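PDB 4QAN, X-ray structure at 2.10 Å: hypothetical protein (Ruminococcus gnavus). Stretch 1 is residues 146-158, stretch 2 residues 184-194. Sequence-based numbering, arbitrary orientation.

Stretch 1, residues 146-158: IYVKCGEQSYRLG
Stretch 2, residues 184-194: PACVQMEEMRE

What forms the apolar centre of the contact? Selenomethionine M189 points toward stretch 1 with chi1 and chi2 both m, which brings its SE to the edge of the Y147 ring, 3.8 Å from Y147 CE1; SE also lies 4.0 Å from R156 CB. Y147 (chi1 m, chi2 -89°) offers a ring face to R193, whose CD sits 4.0 Å from the centroid of the Y147 ring in a CH-pi contact, its guanidinium lying over that face, R193 CZ 3.6 Å from Y147 CD1. An arginine suits this place because its flat, charged end can lie over an aromatic ring.

What backbone carries these side chains? Stretch 1 is a hairpin, strands 146-150 and 153-158 joined by a type II' turn from C150 to Q153; G151, at phi 83° and psi -119°, suits that turn. The second strand pairs antiparallel with stretch 2, Y155 opposite Q188 (CA-CA 4.2 Å) and R156 opposite V187 (5.3 Å). R156 N donates to V187 O at 2.7 Å, V187 N returns to R156 O at 3.1 Å, and M189 N reaches S154 O at 3.0 Å. S154 (t), buried there, keeps its OG on V148 O, a 3.3 Å hydrogen bond within the hairpin.

How are the two faces of this pairing filled? On one, Y155 (m, chi2 90°) places CE2 3.8 Å from Q188 CG, the extended Q188 (t, t) supplying methylene surface. On the other, R156 (t, t, p) lays its guanidinium over V187, with R156 NH2 3.4 Å from V187 CG2. Buried L157 (m, t) brings CD2 3.6 Å from C186 CB.

What closes the outer edge? Selenomethionine M192 (t, p, p) curls its CE to 3.6 Å from CD of all-t K149 and 3.4 Å from E152 O. Q153 NE2 and Q188 NE2 approach to 3.4 Å without bonding, both being donors. The contact buries 758 Å².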

ATOM      1  N   ILE A 146      -6.554 -19.448  15.989  1.00 59.07           N
ATOM      2  CA  ILE A 146      -6.516 -18.771  17.281  1.00 59.93           C
ATOM      3  C   ILE A 146      -7.914 -18.748  17.883  1.00 61.21           C
ATOM      4  O   ILE A 146      -8.852 -18.267  17.260  1.00 62.31           O
ATOM      5  CB  ILE A 146      -5.971 -17.340  17.124  1.00 56.98           C
ATOM      6  CG1 ILE A 146      -4.604 -17.368  16.434  1.00 57.06           C
ATOM      7  CG2 ILE A 146      -5.863 -16.629  18.466  1.00 55.30           C
ATOM      8  CD1 ILE A 146      -4.236 -16.055  15.791  1.00 56.03           C
ATOM      9  N   TYR A 147      -8.044 -19.280  19.094  1.00 63.24           N
ATOM     10  CA  TYR A 147      -9.320 -19.297  19.796  1.00 65.99           C
ATOM     11  C   TYR A 147      -9.300 -18.240  20.891  1.00 66.53           C
ATOM     12  O   TYR A 147      -8.481 -18.295  21.808  1.00 70.33           O
ATOM     13  CB  TYR A 147      -9.605 -20.693  20.379  1.00 67.80           C
ATOM     14  CG  TYR A 147      -9.695 -21.760  19.307  1.00 67.69           C
ATOM     15  CD1 TYR A 147     -10.905 -22.046  18.683  1.00 68.51           C
ATOM     16  CD2 TYR A 147      -8.562 -22.458  18.889  1.00 68.27           C
ATOM     17  CE1 TYR A 147     -10.989 -23.009  17.686  1.00 70.30           C
ATOM     18  CE2 TYR A 147      -8.634 -23.422  17.892  1.00 69.95           C
ATOM     19  CZ  TYR A 147      -9.852 -23.695  17.292  1.00 71.05           C
ATOM     20  OH  TYR A 147      -9.943 -24.645  16.298  1.00 71.85           O
ATOM     21  N   VAL A 148     -10.200 -17.273  20.779  1.00 65.66           N
ATOM     22  CA  VAL A 148     -10.316 -16.214  21.769  1.00 66.47           C
ATOM     23  C   VAL A 148     -11.727 -16.161  22.338  1.00 68.97           C
ATOM     24  O   VAL A 148     -12.628 -16.817  21.825  1.00 69.24           O
ATOM     25  CB  VAL A 148      -9.948 -14.841  21.174  1.00 63.57           C
ATOM     26  CG1 VAL A 148      -8.535 -14.882  20.604  1.00 61.21           C
ATOM     27  CG2 VAL A 148     -10.957 -14.403  20.114  1.00 62.28           C
ATOM     28  N   LYS A 149     -11.901 -15.366  23.393  1.00 74.27           N
ATOM     29  CA  LYS A 149     -13.185 -15.226  24.076  1.00 76.57           C
ATOM     30  C   LYS A 149     -13.503 -13.760  24.364  1.00 78.17           C
ATOM     31  O   LYS A 149     -12.647 -13.029  24.867  1.00 76.33           O
ATOM     32  CB  LYS A 149     -13.155 -16.014  25.381  1.00 79.23           C
ATOM     33  CG  LYS A 149     -14.337 -15.746  26.295  1.00 84.34           C
ATOM     34  CD  LYS A 149     -14.216 -16.533  27.581  1.00 88.76           C
ATOM     35  CE  LYS A 149     -15.349 -16.201  28.531  1.00 91.68           C
ATOM     36  NZ  LYS A 149     -15.197 -16.937  29.812  1.00100.44           N
ATOM     37  N   CYS A 150     -14.731 -13.339  24.045  1.00 80.83           N
ATOM     38  CA  CYS A 150     -15.195 -11.974  24.330  1.00 83.05           C
ATOM     39  C   CYS A 150     -16.582 -11.994  24.967  1.00 85.72           C
ATOM     40  O   CYS A 150     -17.591 -12.047  24.268  1.00 83.93           O
ATOM     41  CB  CYS A 150     -15.216 -11.132  23.058  1.00 81.28           C
ATOM     42  SG  CYS A 150     -13.617 -11.067  22.216  1.00 88.51           S
ATOM     43  N   GLY A 151     -16.615 -11.945  26.299  1.00 87.86           N
ATOM     44  CA  GLY A 151     -17.862 -12.026  27.060  1.00 88.41           C
ATOM     45  C   GLY A 151     -18.275 -13.473  27.232  1.00 90.51           C
ATOM     46  O   GLY A 151     -17.551 -14.266  27.833  1.00 90.92           O
ATOM     47  N   GLU A 152     -19.447 -13.820  26.712  1.00 91.37           N
ATOM     48  CA  GLU A 152     -19.872 -15.218  26.649  1.00 94.57           C
ATOM     49  C   GLU A 152     -19.437 -15.838  25.317  1.00 96.35           C
ATOM     50  O   GLU A 152     -19.476 -17.060  25.157  1.00 91.29           O
ATOM     51  CB  GLU A 152     -21.395 -15.336  26.809  1.00 95.60           C
ATOM     52  CG  GLU A 152     -21.984 -14.484  27.925  1.00 96.70           C
ATOM     53  CD  GLU A 152     -21.170 -14.555  29.202  1.00 97.67           C
ATOM     54  OE1 GLU A 152     -21.205 -15.605  29.875  1.00 94.68           O
ATOM     55  OE2 GLU A 152     -20.489 -13.557  29.523  1.00 96.72           O
ATOM     56  N   GLN A 153     -19.004 -14.987  24.380  1.00 98.31           N
ATOM     57  CA  GLN A 153     -18.677 -15.401  23.008  1.00 95.89           C
ATOM     58  C   GLN A 153     -17.279 -16.009  22.906  1.00 89.37           C
ATOM     59  O   GLN A 153     -16.351 -15.566  23.579  1.00 91.34           O
ATOM     60  CB  GLN A 153     -18.757 -14.207  22.036  1.00 99.35           C
ATOM     61  CG  GLN A 153     -19.954 -13.278  22.206  1.00102.83           C
ATOM     62  CD  GLN A 153     -21.272 -14.020  22.287  1.00111.08           C
ATOM     63  OE1 GLN A 153     -21.650 -14.520  23.348  1.00108.81           O
ATOM     64  NE2 GLN A 153     -21.986 -14.083  21.167  1.00114.78           N
ATOM     65  N   SER A 154     -17.145 -17.020  22.053  1.00 83.97           N
ATOM     66  CA  SER A 154     -15.847 -17.565  21.666  1.00 81.61           C
ATOM     67  C   SER A 154     -15.721 -17.437  20.145  1.00 76.41           C
ATOM     68  O   SER A 154     -16.686 -17.690  19.425  1.00 74.08           O
ATOM     69  CB  SER A 154     -15.738 -19.031  22.099  1.00 86.75           C
ATOM     70  OG  SER A 154     -14.441 -19.552  21.859  1.00 89.00           O
ATOM     71  N   TYR A 155     -14.552 -17.026  19.655  1.00 72.70           N
ATOM     72  CA  TYR A 155     -14.314 -16.932  18.201  1.00 71.06           C
ATOM     73  C   TYR A 155     -13.017 -17.636  17.799  1.00 69.41           C
ATOM     74  O   TYR A 155     -12.101 -17.776  18.613  1.00 70.33           O
ATOM     75  CB  TYR A 155     -14.261 -15.467  17.738  1.00 67.03           C
ATOM     76  CG  TYR A 155     -15.426 -14.616  18.192  1.00 69.48           C
ATOM     77  CD1 TYR A 155     -15.372 -13.921  19.396  1.00 76.93           C
ATOM     78  CD2 TYR A 155     -16.576 -14.506  17.422  1.00 70.88           C
ATOM     79  CE1 TYR A 155     -16.430 -13.140  19.821  1.00 81.62           C
ATOM     80  CE2 TYR A 155     -17.642 -13.727  17.838  1.00 76.05           C
ATOM     81  CZ  TYR A 155     -17.563 -13.045  19.036  1.00 82.63           C
ATOM     82  OH  TYR A 155     -18.612 -12.268  19.461  1.00 89.49           O
ATOM     83  N   ARG A 156     -12.954 -18.094  16.549  1.00 66.83           N
ATOM     84  CA  ARG A 156     -11.713 -18.617  15.984  1.00 67.12           C
ATOM     85  C   ARG A 156     -11.183 -17.608  14.976  1.00 63.69           C
ATOM     86  O   ARG A 156     -11.950 -17.055  14.185  1.00 66.57           O
ATOM     87  CB  ARG A 156     -11.912 -19.992  15.316  1.00 69.79           C
ATOM     88  CG  ARG A 156     -10.673 -20.495  14.567  1.00 69.26           C
ATOM     89  CD  ARG A 156     -10.747 -21.958  14.143  1.00 72.75           C
ATOM     90  NE  ARG A 156     -11.910 -22.261  13.311  1.00 74.45           N
ATOM     91  CZ  ARG A 156     -12.047 -21.920  12.029  1.00 75.65           C
ATOM     92  NH1 ARG A 156     -11.099 -21.242  11.387  1.00 77.43           N
ATOM     93  NH2 ARG A 156     -13.156 -22.250  11.379  1.00 76.12           N
ATOM     94  N   LEU A 157      -9.878 -17.360  15.012  1.00 59.27           N
ATOM     95  CA  LEU A 157      -9.241 -16.498  14.019  1.00 57.09           C
ATOM     96  C   LEU A 157      -8.172 -17.299  13.296  1.00 55.61           C
ATOM     97  O   LEU A 157      -7.674 -18.283  13.827  1.00 56.16           O
ATOM     98  CB  LEU A 157      -8.616 -15.271  14.677  1.00 57.09           C
ATOM     99  CG  LEU A 157      -9.434 -14.554  15.755  1.00 61.95           C
ATOM    100  CD1 LEU A 157      -8.538 -13.666  16.604  1.00 64.90           C
ATOM    101  CD2 LEU A 157     -10.549 -13.740  15.128  1.00 62.85           C
ATOM    102  N   GLY A 158      -7.831 -16.878  12.083  1.00 52.48           N
ATOM    103  CA  GLY A 158      -6.748 -17.503  11.335  1.00 51.49           C
ATOM    104  C   GLY A 158      -5.713 -16.473  10.949  1.00 49.26           C
ATOM    105  O   GLY A 158      -5.999 -15.593  10.153  1.00 47.96           O
ATOM    106  N   PRO A 184     -13.179 -14.419   5.621  1.00 61.13           N
ATOM    107  CA  PRO A 184     -13.795 -13.910   6.843  1.00 61.50           C
ATOM    108  C   PRO A 184     -12.771 -13.593   7.922  1.00 56.67           C
ATOM    109  O   PRO A 184     -11.801 -14.333   8.099  1.00 51.36           O
ATOM    110  CB  PRO A 184     -14.700 -15.063   7.301  1.00 67.71           C
ATOM    111  CG  PRO A 184     -14.746 -16.030   6.168  1.00 70.37           C
ATOM    112  CD  PRO A 184     -13.469 -15.844   5.414  1.00 65.76           C
ATOM    113  N   ALA A 185     -12.997 -12.498   8.635  1.00 55.21           N
ATOM    114  CA  ALA A 185     -12.139 -12.111   9.751  1.00 52.61           C
ATOM    115  C   ALA A 185     -12.143 -13.144  10.865  1.00 55.81           C
ATOM    116  O   ALA A 185     -11.108 -13.380  11.490  1.00 58.46           O
ATOM    117  CB  ALA A 185     -12.574 -10.765  10.294  1.00 54.04           C
ATOM    118  N   CYS A 186     -13.303 -13.763  11.102  1.00 59.04           N
ATOM    119  CA  CYS A 186     -13.484 -14.700  12.201  1.00 61.27           C
ATOM    120  C   CYS A 186     -14.659 -15.659  11.986  1.00 63.81           C
ATOM    121  O   CYS A 186     -15.470 -15.478  11.089  1.00 61.53           O
ATOM    122  CB  CYS A 186     -13.733 -13.920  13.494  1.00 66.18           C
ATOM    123  SG  CYS A 186     -15.334 -13.082  13.574  1.00 68.73           S
ATOM    124  N   VAL A 187     -14.737 -16.691  12.817  1.00 65.25           N
ATOM    125  CA  VAL A 187     -15.968 -17.474  12.946  1.00 69.89           C
ATOM    126  C   VAL A 187     -16.223 -17.725  14.425  1.00 70.24           C
ATOM    127  O   VAL A 187     -15.282 -17.904  15.207  1.00 65.42           O
ATOM    128  CB  VAL A 187     -15.945 -18.815  12.159  1.00 75.24           C
ATOM    129  CG1 VAL A 187     -15.452 -18.605  10.726  1.00 74.95           C
ATOM    130  CG2 VAL A 187     -15.105 -19.866  12.869  1.00 77.25           C
ATOM    131  N   GLN A 188     -17.497 -17.717  14.803  1.00 73.16           N
ATOM    132  CA  GLN A 188     -17.890 -17.946  16.184  1.00 72.57           C
ATOM    133  C   GLN A 188     -17.987 -19.445  16.443  1.00 72.49           C
ATOM    134  O   GLN A 188     -18.524 -20.184  15.621  1.00 68.34           O
ATOM    135  CB  GLN A 188     -19.219 -17.258  16.495  1.00 74.21           C
ATOM    136  CG  GLN A 188     -19.455 -17.081  17.987  1.00 77.35           C
ATOM    137  CD  GLN A 188     -20.825 -16.525  18.318  1.00 80.39           C
ATOM    138  OE1 GLN A 188     -21.359 -15.687  17.594  1.00 82.08           O
ATOM    139  NE2 GLN A 188     -21.395 -16.981  19.428  1.00 82.01           N
HETATM  140  N   MSE A 189     -17.460 -19.885  17.583  1.00 71.93           N
HETATM  141  CA  MSE A 189     -17.479 -21.298  17.937  1.00 79.21           C
HETATM  142  C   MSE A 189     -18.738 -21.644  18.689  1.00 83.09           C
HETATM  143  O   MSE A 189     -19.174 -20.887  19.563  1.00 85.73           O
HETATM  144  CB  MSE A 189     -16.270 -21.659  18.801  1.00 78.65           C
HETATM  145  CG  MSE A 189     -14.941 -21.400  18.099  1.00 75.32           C
HETATM  146 SE   MSE A 189     -14.619 -22.597  16.560  0.75 74.04          SE
HETATM  147  CE  MSE A 189     -15.777 -24.176  16.826  1.00 83.51           C
ATOM    148  N   GLU A 190     -19.328 -22.793  18.352  1.00 85.37           N
ATOM    149  CA  GLU A 190     -20.498 -23.310  19.062  1.00 86.21           C
ATOM    150  C   GLU A 190     -20.134 -23.578  20.519  1.00 89.82           C
ATOM    151  O   GLU A 190     -20.778 -23.053  21.428  1.00 92.78           O
ATOM    152  CB  GLU A 190     -21.012 -24.588  18.397  1.00 83.79           C
ATOM    153  N   GLU A 191     -19.087 -24.374  20.729  1.00 92.88           N
ATOM    154  CA  GLU A 191     -18.624 -24.722  22.081  1.00 95.89           C
ATOM    155  C   GLU A 191     -17.428 -23.853  22.503  1.00 93.49           C
ATOM    156  O   GLU A 191     -16.801 -23.197  21.675  1.00 90.71           O
ATOM    157  CB  GLU A 191     -18.280 -26.219  22.174  1.00 93.67           C
HETATM  158  N   MSE A 192     -17.127 -23.866  23.800  1.00 97.16           N
HETATM  159  CA  MSE A 192     -16.130 -22.973  24.407  1.00 95.05           C
HETATM  160  C   MSE A 192     -14.992 -23.783  24.981  1.00 95.06           C
HETATM  161  O   MSE A 192     -15.213 -24.697  25.773  1.00102.31           O
HETATM  162  CB  MSE A 192     -16.865 -22.150  25.472  1.00 93.73           C
HETATM  163  CG  MSE A 192     -16.021 -21.598  26.623  1.00 91.85           C
HETATM  164 SE   MSE A 192     -15.116 -19.935  26.089  0.75 89.97          SE
HETATM  165  CE  MSE A 192     -16.668 -18.713  26.062  1.00 87.65           C
ATOM    166  N   ARG A 193     -13.765 -23.442  24.584  1.00 93.56           N
ATOM    167  CA  ARG A 193     -12.547 -24.113  25.065  1.00 91.75           C
ATOM    168  C   ARG A 193     -12.125 -23.612  26.453  1.00 91.61           C
ATOM    169  O   ARG A 193     -12.349 -22.451  26.796  1.00 87.81           O
ATOM    170  CB  ARG A 193     -11.385 -23.885  24.072  1.00 91.51           C
ATOM    171  CG  ARG A 193     -11.136 -25.025  23.089  1.00 90.96           C
ATOM    172  CD  ARG A 193     -10.787 -24.569  21.676  1.00 85.90           C
ATOM    173  NE  ARG A 193     -11.858 -24.927  20.745  1.00 87.37           N
ATOM    174  CZ  ARG A 193     -13.011 -24.268  20.599  1.00 88.83           C
ATOM    175  NH1 ARG A 193     -13.287 -23.167  21.305  1.00 87.56           N
ATOM    176  NH2 ARG A 193     -13.908 -24.714  19.729  1.00 87.74           N
ATOM    177  N   GLU A 194     -11.524 -24.501  27.248  1.00 95.36           N
ATOM    178  CA  GLU A 194     -10.779 -24.098  28.443  1.00 95.76           C
ATOM    179  C   GLU A 194      -9.428 -23.599  27.949  1.00 95.22           C
ATOM    180  O   GLU A 194      -8.888 -24.138  26.979  1.00 95.21           O
ATOM    181  CB  GLU A 194     -10.599 -25.272  29.413  1.00 96.78           C
TER